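Side-chain contacts in Udp-n-acetylglucosamine pyrophosphorylase (Trypanosoma brucei, PDB 4BQH), which probably catalyses the transfer of a uridylyl group from UTP to N-acetylglucosamine 1-phosphate, giving UDP-N-acetylglucosamine and diphosphate: residues D139-R144 with R453-Q458; K145-M150 with D282-N287; T460-T465 with A502-L507. All coordinates share one frame; numbering follows the deposited sequence.

The three contacts illustrate how one long helix can gather distant parts of a chain. Helix 448-471 enters contact 1 directly through residues 453-458 and contact 3 through residues 460-465, and those two contacts have centres about 10 Å apart. Contact 2, centred about 11 Å from contact 1, reaches the same helix through Leu-284 and Leu-285, which pack on it from the loop 282-287. Contacts 2 and 3 are more widely spaced, about 16 Å between centres. Polar bonds also join the group: Glu-503 binds Gln-142 and Gln-143, and Gln-143 in turn binds Lys-145. The allosteric inhibitor occupies a separate pocket, away from all three contacts.

Contact 1 of 3, residues D139-R144 with R453-Q458; sequences DGLQQR and RLLLSQ
Leu-141 meets Leu-455 and Leu-456 in a small apolar cluster that brings the loop 139-144 against one flank of helix 448-471. Along the loop, Gly-140 turns the backbone at a positive phi of 93°, leading into Leu-141.

Leu-141 carries the contact through one methyl. Its CG stands beside the backbone N and anti to the carbonyl carbon (chi1 -62°), and from there the second torsion (chi2 172°) brings CD2 to the helix, although the CB itself is not aimed there. This CD2 touches CD2 of Leu-455 at 4.0 Å and CD2 of Leu-456 at 4.1 Å, so that one methyl serves two consecutive helix residues. The two approaches differ: the Leu-455 side chain crosses that of Leu-141 at about a right angle, whereas Leu-456 slides past it in the opposite direction. The backbones themselves stay well apart, with CA of Leu-141 and CA of Leu-456 separated by 9.0 Å.

The next two residues add polar grip: the backbone N of Gln-142 is hydrogen-bonded to OE1 of Glu-503, and the amide of Gln-143 is engaged at both ends, its NE2 binding OE2 of Glu-503 and its OE1 accepting from Lys-145 NZ.

The cluster thus lies between structural elements, for Leu-141 and Leu-456 both rest on Glu-503 of strand 501-504, Gln-142 and Gln-143 touch Phe-535 of strand 533-536, and Leu-455 also touches Leu-285 in the loop before helix 291-300.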
loop_
_atom_site.group_PDB
_atom_site.type_symbol
_atom_site.label_atom_id
_atom_site.label_comp_id
_atom_site.label_asym_id
_atom_site.label_seq_id
_atom_site.Cartn_x
_atom_site.Cartn_y
_atom_site.Cartn_z
ATOM N N ASP A 139 5.313 -6.163 -19.308
ATOM C CA ASP A 139 5.880 -6.073 -20.643
ATOM C C ASP A 139 6.161 -4.623 -20.952
ATOM O O ASP A 139 5.535 -3.711 -20.385
ATOM C CB ASP A 139 4.888 -6.599 -21.681
ATOM C CG ASP A 139 4.540 -8.052 -21.466
ATOM O OD1 ASP A 139 5.416 -8.831 -21.025
ATOM O OD2 ASP A 139 3.378 -8.405 -21.733
ATOM N N GLY A 140 7.083 -4.394 -21.871
ATOM C CA GLY A 140 7.389 -3.046 -22.264
ATOM C C GLY A 140 8.545 -2.462 -21.481
ATOM O O GLY A 140 8.913 -1.315 -21.700
ATOM N N LEU A 141 9.078 -3.235 -20.538
ATOM C CA LEU A 141 10.265 -2.808 -19.814
ATOM C C LEU A 141 11.426 -3.709 -20.180
ATOM O O LEU A 141 11.282 -4.931 -20.241
ATOM C CB LEU A 141 10.042 -2.818 -18.302
ATOM C CG LEU A 141 8.942 -1.877 -17.791
ATOM C CD1 LEU A 141 8.698 -2.146 -16.314
ATOM C CD2 LEU A 141 9.327 -0.411 -18.015
ATOM N N GLN A 142 12.581 -3.090 -20.404
ATOM C CA GLN A 142 13.805 -3.827 -20.631
ATOM C C GLN A 142 14.278 -4.559 -19.377
ATOM O O GLN A 142 14.954 -5.576 -19.476
ATOM C CB GLN A 142 14.888 -2.888 -21.168
ATOM C CG GLN A 142 14.547 -2.327 -22.557
ATOM C CD GLN A 142 15.736 -1.694 -23.241
ATOM O OE1 GLN A 142 15.674 -0.548 -23.646
ATOM N NE2 GLN A 142 16.832 -2.427 -23.343
ATOM N N GLN A 143 13.935 -4.039 -18.193
ATOM C CA GLN A 143 14.193 -4.766 -16.965
ATOM C C GLN A 143 13.178 -5.869 -17.004
ATOM O O GLN A 143 12.049 -5.642 -17.404
ATOM C CB GLN A 143 13.893 -3.903 -15.726
ATOM C CG GLN A 143 14.718 -2.648 -15.640
ATOM C CD GLN A 143 14.179 -1.690 -14.605
ATOM O OE1 GLN A 143 14.540 -1.775 -13.436
ATOM N NE2 GLN A 143 13.309 -0.787 -15.024
ATOM N N ARG A 144 13.526 -7.063 -16.591
ATOM C CA ARG A 144 12.468 -8.068 -16.617
ATOM C C ARG A 144 12.235 -8.427 -15.174
ATOM O O ARG A 144 12.638 -9.479 -14.701
ATOM C CB ARG A 144 12.820 -9.261 -17.529
ATOM C CG ARG A 144 13.155 -8.892 -18.976
ATOM C CD ARG A 144 12.048 -8.134 -19.708
ATOM N N ARG A 453 3.815 3.498 -19.362
ATOM C CA ARG A 453 3.915 4.832 -19.947
ATOM C C ARG A 453 4.252 5.910 -18.914
ATOM O O ARG A 453 5.071 6.770 -19.182
ATOM C CB ARG A 453 2.629 5.217 -20.714
ATOM C CG ARG A 453 2.585 6.666 -21.219
ATOM C CD ARG A 453 1.202 6.998 -21.825
ATOM N NE ARG A 453 0.828 5.925 -22.740
ATOM C CZ ARG A 453 -0.192 5.095 -22.556
ATOM N NH1 ARG A 453 -1.033 5.238 -21.517
ATOM N NH2 ARG A 453 -0.396 4.147 -23.432
ATOM N N LEU A 454 3.615 5.887 -17.738
ATOM C CA LEU A 454 3.918 6.907 -16.725
ATOM C C LEU A 454 5.357 6.768 -16.214
ATOM O O LEU A 454 6.041 7.777 -15.996
ATOM C CB LEU A 454 2.959 6.799 -15.531
ATOM C CG LEU A 454 1.474 7.071 -15.868
ATOM C CD1 LEU A 454 0.629 6.789 -14.627
ATOM C CD2 LEU A 454 1.254 8.495 -16.349
ATOM N N LEU A 455 5.787 5.528 -16.035
ATOM C CA LEU A 455 7.149 5.243 -15.525
ATOM C C LEU A 455 8.182 5.803 -16.489
ATOM O O LEU A 455 9.070 6.582 -16.099
ATOM C CB LEU A 455 7.369 3.738 -15.310
ATOM C CG LEU A 455 8.684 3.335 -14.601
ATOM C CD1 LEU A 455 8.633 3.678 -13.105
ATOM C CD2 LEU A 455 8.998 1.863 -14.774
ATOM N N LEU A 456 8.040 5.458 -17.764
ATOM C CA LEU A 456 8.970 6.000 -18.768
ATOM C C LEU A 456 8.930 7.519 -18.855
ATOM O O LEU A 456 9.962 8.184 -18.943
ATOM C CB LEU A 456 8.726 5.360 -20.137
ATOM C CG LEU A 456 8.864 3.846 -20.231
ATOM C CD1 LEU A 456 8.834 3.428 -21.696
ATOM C CD2 LEU A 456 10.123 3.337 -19.558
ATOM N N SER A 457 7.736 8.101 -18.781
ATOM C CA SER A 457 7.635 9.547 -18.828
ATOM C C SER A 457 8.351 10.234 -17.680
ATOM O O SER A 457 8.944 11.310 -17.852
ATOM C CB SER A 457 6.171 9.991 -18.861
ATOM O OG SER A 457 5.680 9.776 -20.167
ATOM N N GLN A 458 8.303 9.605 -16.516
ATOM C CA GLN A 458 8.972 10.130 -15.341
ATOM C C GLN A 458 10.494 10.024 -15.490
ATOM O O GLN A 458 11.214 10.984 -15.224
ATOM C CB GLN A 458 8.538 9.342 -14.105
ATOM C CG GLN A 458 9.146 9.937 -12.856
ATOM C CD GLN A 458 8.767 9.188 -11.602
ATOM O OE1 GLN A 458 8.610 7.959 -11.603
ATOM N NE2 GLN A 458 8.647 9.919 -10.522
#

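Contact 2 of 3, residues K145-M150 with D282-N287; sequences KSLFMM and DNLLAN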
loop_
_atom_site.group_PDB
_atom_site.type_symbol
_atom_site.label_atom_id
_atom_site.label_comp_id
_atom_site.label_asym_id
_atom_site.label_seq_id
_atom_site.Cartn_x
_atom_site.Cartn_y
_atom_site.Cartn_z
ATOM N N LYS A 145 11.637 -7.485 -14.447
ATOM C CA LYS A 145 11.558 -7.591 -13.001
ATOM C C LYS A 145 10.106 -7.644 -12.572
ATOM O O LYS A 145 9.273 -6.927 -13.127
ATOM C CB LYS A 145 12.225 -6.375 -12.354
ATOM C CG LYS A 145 13.710 -6.247 -12.687
ATOM C CD LYS A 145 14.269 -4.984 -12.100
ATOM C CE LYS A 145 15.739 -4.832 -12.512
ATOM N NZ LYS A 145 16.221 -3.500 -12.054
ATOM N N SER A 146 9.825 -8.502 -11.598
ATOM C CA SER A 146 8.514 -8.536 -10.941
ATOM C C SER A 146 8.224 -7.235 -10.174
ATOM O O SER A 146 9.121 -6.445 -9.872
ATOM C CB SER A 146 8.391 -9.749 -10.002
ATOM O OG SER A 146 9.280 -9.702 -8.880
ATOM N N LEU A 147 6.953 -7.009 -9.875
ATOM C CA LEU A 147 6.602 -5.906 -9.002
ATOM C C LEU A 147 7.298 -6.036 -7.633
ATOM O O LEU A 147 7.823 -5.045 -7.139
ATOM C CB LEU A 147 5.075 -5.768 -8.881
ATOM C CG LEU A 147 4.361 -5.426 -10.199
ATOM C CD1 LEU A 147 2.861 -5.527 -9.940
ATOM C CD2 LEU A 147 4.729 -4.044 -10.715
ATOM N N PHE A 148 7.341 -7.235 -7.047
ATOM C CA PHE A 148 8.091 -7.433 -5.783
ATOM C C PHE A 148 9.549 -6.996 -5.932
ATOM O O PHE A 148 10.064 -6.276 -5.100
ATOM C CB PHE A 148 8.056 -8.881 -5.283
ATOM C CG PHE A 148 6.818 -9.252 -4.501
ATOM C CD1 PHE A 148 6.340 -8.434 -3.477
ATOM C CD2 PHE A 148 6.182 -10.481 -4.721
ATOM C CE1 PHE A 148 5.217 -8.807 -2.728
ATOM C CE2 PHE A 148 5.055 -10.864 -3.963
ATOM C CZ PHE A 148 4.566 -10.022 -2.970
ATOM N N MET A 149 10.197 -7.415 -7.013
ATOM C CA MET A 149 11.607 -7.119 -7.190
ATOM C C MET A 149 11.866 -5.626 -7.236
ATOM O O MET A 149 12.791 -5.146 -6.589
ATOM C CB MET A 149 12.146 -7.790 -8.460
ATOM C CG MET A 149 13.617 -7.508 -8.703
ATOM S SD MET A 149 14.187 -8.730 -9.893
ATOM C CE MET A 149 15.929 -8.322 -9.951
ATOM N N MET A 150 11.037 -4.885 -7.974
ATOM C CA MET A 150 11.224 -3.436 -8.085
ATOM C C MET A 150 10.982 -2.727 -6.740
ATOM O O MET A 150 11.699 -1.785 -6.414
ATOM C CB MET A 150 10.404 -2.830 -9.223
ATOM C CG MET A 150 11.008 -3.137 -10.605
ATOM S SD MET A 150 10.044 -2.521 -12.006
ATOM C CE MET A 150 8.578 -3.517 -11.827
ATOM N N ASP A 282 0.320 -3.241 -6.278
ATOM C CA ASP A 282 -0.113 -2.899 -7.661
ATOM C C ASP A 282 0.394 -1.567 -8.226
ATOM O O ASP A 282 0.236 -1.295 -9.421
ATOM C CB ASP A 282 -1.650 -3.006 -7.814
ATOM C CG ASP A 282 -2.426 -1.845 -7.182
ATOM O OD1 ASP A 282 -1.848 -0.823 -6.721
ATOM O OD2 ASP A 282 -3.686 -1.950 -7.140
ATOM N N ASN A 283 1.005 -0.743 -7.381
ATOM C CA ASN A 283 1.372 0.597 -7.803
ATOM C C ASN A 283 2.776 0.601 -8.365
ATOM O O ASN A 283 3.754 0.596 -7.610
ATOM C CB ASN A 283 1.273 1.566 -6.633
ATOM C CG ASN A 283 1.534 2.992 -7.047
ATOM O OD1 ASN A 283 1.733 3.277 -8.231
ATOM N ND2 ASN A 283 1.556 3.893 -6.086
ATOM N N LEU A 284 2.886 0.605 -9.693
ATOM C CA LEU A 284 4.204 0.559 -10.313
ATOM C C LEU A 284 5.044 1.780 -9.962
ATOM O O LEU A 284 6.284 1.703 -9.957
ATOM C CB LEU A 284 4.075 0.482 -11.839
ATOM C CG LEU A 284 5.384 0.281 -12.623
ATOM C CD1 LEU A 284 6.047 -1.061 -12.314
ATOM C CD2 LEU A 284 5.117 0.392 -14.132
ATOM N N LEU A 285 4.379 2.911 -9.706
ATOM C CA LEU A 285 5.085 4.159 -9.445
ATOM C C LEU A 285 5.308 4.456 -7.946
ATOM O O LEU A 285 5.654 5.582 -7.589
ATOM C CB LEU A 285 4.344 5.326 -10.082
ATOM C CG LEU A 285 4.520 5.607 -11.585
ATOM C CD1 LEU A 285 4.586 4.380 -12.487
ATOM C CD2 LEU A 285 3.371 6.526 -11.969
ATOM N N ALA A 286 5.157 3.444 -7.105
ATOM C CA ALA A 286 5.146 3.654 -5.655
ATOM C C ALA A 286 6.464 4.269 -5.191
ATOM O O ALA A 286 7.550 3.795 -5.560
ATOM C CB ALA A 286 4.901 2.344 -4.934
ATOM N N ASN A 287 6.355 5.368 -4.441
ATOM C CA ASN A 287 7.526 6.034 -3.935
ATOM C C ASN A 287 7.834 5.383 -2.584
ATOM O O ASN A 287 7.401 5.840 -1.517
ATOM C CB ASN A 287 7.279 7.532 -3.840
ATOM C CG ASN A 287 8.539 8.313 -3.564
ATOM O OD1 ASN A 287 9.582 7.735 -3.268
ATOM N ND2 ASN A 287 8.452 9.622 -3.660
#
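Leu-284 pushes its CD1 methyl against two residues from the first turn of helix 147-166, meeting CD2 of Leu-147 at 3.6 Å and CE of Met-150 at 3.6 Å. Leu-147 and Leu-284 cross at about a right angle. Met-150 comes in more obliquely, its chain bent at the last torsion (chi3 -65°), which folds the terminal methyl back toward Leu-284. The cluster is apolar and buried, and Leu-284 also packs on Ala-451 and Val-452 of helix 448-471.

Each backbone is braced by a local bond. On the helix side, Ser-146 is the N-cap: its OG accepts from Met-149 N at 3.1 Å with an N-H...O angle of 154°. On the loop side, Asn-283 makes an Asx turn within a type I beta turn, its OD1 receiving Leu-285 N at 3.1 Å from above the carbonyl plane. The same OD1 accepts from Gly-435 N, while ND2 donates to Glu-433 O, tying the turn to the end of helix 430-433 and the residues just after it.

Loop 282-287, which meets the start of helix 147-166, follows strand 275-280; that strand pairs parallel with 114-119 in the mixed sheet, as in the Rossmann-like core of the GT-A clan.

Contact 3 of 3, residues T460-T465 with A502-L507; sequences TRWLIT and AEISPL
Thr-460, Trp-462 and Leu-463 meet Ala-502 and Ile-504 in a helix-on-strand packing: helix 460-465 lies across strand 502-504 of a two-stranded parallel sheet at 97°, with the segment axes 7.9 Å apart at their closest.

One hydrogen bond crosses the interface. Ala-502 N donates to OG1 of Thr-460 at 2.9 Å, with an N-H...O angle of 149°. The hydroxyl sits beside its own backbone N (chi1 -58°), a position from which it also binds the carbonyl O of Leu-456, one turn earlier in the helix. OG1 is therefore gripped twice, and the strand's first backbone amide in this segment is satisfied by the helix.

The apolar contacts involve the two strand residues whose CB atoms point to the helix. CD2 of Leu-463 lies 3.7 Å from CB of Ala-502, while Met-495 of helix 485-497 touches both Leu-463 and Thr-460. Farther along, Ile-504 brings CD1 to within 4.0 Å of CE3 of Trp-462, meeting the indole obliquely; the same isoleucine rests on Ile-536 of the partner strand. The CB of Glu-503, between them, points away from the helix.

Beyond the strand the chain closes into an ST turn, in which OG of Ser-505 accepts from Leu-507 N at 3.2 Å.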
loop_
_atom_site.group_PDB
_atom_site.type_symbol
_atom_site.label_atom_id
_atom_site.label_comp_id
_atom_site.label_asym_id
_atom_site.label_seq_id
_atom_site.Cartn_x
_atom_site.Cartn_y
_atom_site.Cartn_z
ATOM N N THR A 460 12.191 9.821 -18.178
ATOM C CA THR A 460 12.564 10.729 -19.253
ATOM C C THR A 460 12.756 12.128 -18.724
ATOM O O THR A 460 13.701 12.803 -19.101
ATOM C CB THR A 460 11.530 10.725 -20.399
ATOM O OG1 THR A 460 11.401 9.394 -20.909
ATOM C CG2 THR A 460 11.965 11.641 -21.535
ATOM N N ARG A 461 11.859 12.575 -17.843
ATOM C CA ARG A 461 12.038 13.863 -17.219
ATOM C C ARG A 461 13.328 13.900 -16.400
ATOM O O ARG A 461 14.039 14.899 -16.427
ATOM C CB ARG A 461 10.838 14.238 -16.327
ATOM C CG ARG A 461 9.606 14.672 -17.119
ATOM C CD ARG A 461 8.436 15.107 -16.225
ATOM N NE ARG A 461 7.923 14.052 -15.329
ATOM C CZ ARG A 461 6.939 13.204 -15.634
ATOM N NH1 ARG A 461 6.356 13.260 -16.824
ATOM N NH2 ARG A 461 6.529 12.306 -14.749
ATOM N N TRP A 462 13.634 12.821 -15.674
ATOM C CA TRP A 462 14.823 12.842 -14.831
ATOM C C TRP A 462 16.066 12.963 -15.664
ATOM O O TRP A 462 16.998 13.710 -15.318
ATOM C CB TRP A 462 14.970 11.579 -14.014
ATOM C CG TRP A 462 13.931 11.342 -12.982
ATOM C CD1 TRP A 462 12.994 12.240 -12.474
ATOM C CD2 TRP A 462 13.753 10.120 -12.223
ATOM N NE1 TRP A 462 12.217 11.627 -11.514
ATOM C CE2 TRP A 462 12.640 10.363 -11.304
ATOM C CE3 TRP A 462 14.382 8.874 -12.215
ATOM C CZ2 TRP A 462 12.194 9.392 -10.432
ATOM C CZ3 TRP A 462 13.912 7.894 -11.342
ATOM C CH2 TRP A 462 12.827 8.151 -10.476
ATOM N N LEU A 463 16.096 12.216 -16.766
ATOM C CA LEU A 463 17.286 12.206 -17.623
ATOM C C LEU A 463 17.497 13.553 -18.320
ATOM O O LEU A 463 18.634 14.047 -18.374
ATOM C CB LEU A 463 17.187 11.062 -18.640
ATOM C CG LEU A 463 18.401 10.930 -19.568
ATOM C CD1 LEU A 463 19.685 10.793 -18.752
ATOM C CD2 LEU A 463 18.205 9.729 -20.492
ATOM N N ILE A 464 16.411 14.157 -18.819
ATOM C CA ILE A 464 16.477 15.500 -19.443
ATOM C C ILE A 464 17.001 16.525 -18.436
ATOM O O ILE A 464 17.901 17.302 -18.752
ATOM C CB ILE A 464 15.140 15.942 -20.068
ATOM C CG1 ILE A 464 14.862 15.091 -21.294
ATOM C CG2 ILE A 464 15.161 17.419 -20.502
ATOM C CD1 ILE A 464 13.464 15.229 -21.841
ATOM N N THR A 465 16.503 16.465 -17.204
ATOM C CA THR A 465 17.029 17.315 -16.128
ATOM C C THR A 465 18.520 17.104 -15.867
ATOM O O THR A 465 19.281 18.080 -15.710
ATOM C CB THR A 465 16.240 17.094 -14.816
ATOM O OG1 THR A 465 14.877 17.463 -15.039
ATOM C CG2 THR A 465 16.826 17.944 -13.684
ATOM N N ALA A 502 13.398 7.326 -21.492
ATOM C CA ALA A 502 14.375 6.611 -20.681
ATOM C C ALA A 502 13.669 5.617 -19.760
ATOM O O ALA A 502 12.505 5.818 -19.360
ATOM C CB ALA A 502 15.204 7.606 -19.870
ATOM N N GLU A 503 14.360 4.524 -19.455
ATOM C CA GLU A 503 13.917 3.561 -18.466
ATOM C C GLU A 503 15.096 3.386 -17.513
ATOM O O GLU A 503 16.196 3.024 -17.943
ATOM C CB GLU A 503 13.578 2.222 -19.115
ATOM C CG GLU A 503 13.227 1.141 -18.109
ATOM C CD GLU A 503 13.023 -0.238 -18.712
ATOM O OE1 GLU A 503 12.809 -0.340 -19.949
ATOM O OE2 GLU A 503 13.073 -1.217 -17.938
ATOM N N ILE A 504 14.875 3.661 -16.235
ATOM C CA ILE A 504 15.996 3.708 -15.270
ATOM C C ILE A 504 15.722 2.736 -14.131
ATOM O O ILE A 504 14.682 2.821 -13.462
ATOM C CB ILE A 504 16.194 5.134 -14.720
ATOM C CG1 ILE A 504 16.465 6.124 -15.868
ATOM C CG2 ILE A 504 17.328 5.176 -13.665
ATOM C CD1 ILE A 504 16.374 7.586 -15.493
ATOM N N SER A 505 16.673 1.827 -13.890
ATOM C CA SER A 505 16.616 0.882 -12.796
ATOM C C SER A 505 16.527 1.613 -11.466
ATOM O O SER A 505 17.177 2.622 -11.302
ATOM C CB SER A 505 17.891 0.025 -12.774
ATOM O OG SER A 505 17.847 -0.841 -11.662
ATOM N N PRO A 506 15.717 1.090 -10.523
ATOM C CA PRO A 506 15.724 1.729 -9.191
ATOM C C PRO A 506 17.066 1.618 -8.493
ATOM O O PRO A 506 17.352 2.431 -7.622
ATOM C CB PRO A 506 14.647 0.970 -8.404
ATOM C CG PRO A 506 13.865 0.198 -9.398
ATOM C CD PRO A 506 14.714 0.018 -10.636
ATOM N N LEU A 507 17.883 0.628 -8.857
ATOM C CA LEU A 507 19.242 0.523 -8.283
ATOM C C LEU A 507 20.148 1.667 -8.736
ATOM O O LEU A 507 21.157 1.989 -8.072
ATOM C CB LEU A 507 19.855 -0.857 -8.592
ATOM C CG LEU A 507 19.145 -2.040 -7.928
ATOM C CD1 LEU A 507 19.775 -3.375 -8.302
ATOM C CD2 LEU A 507 19.044 -1.910 -6.408
#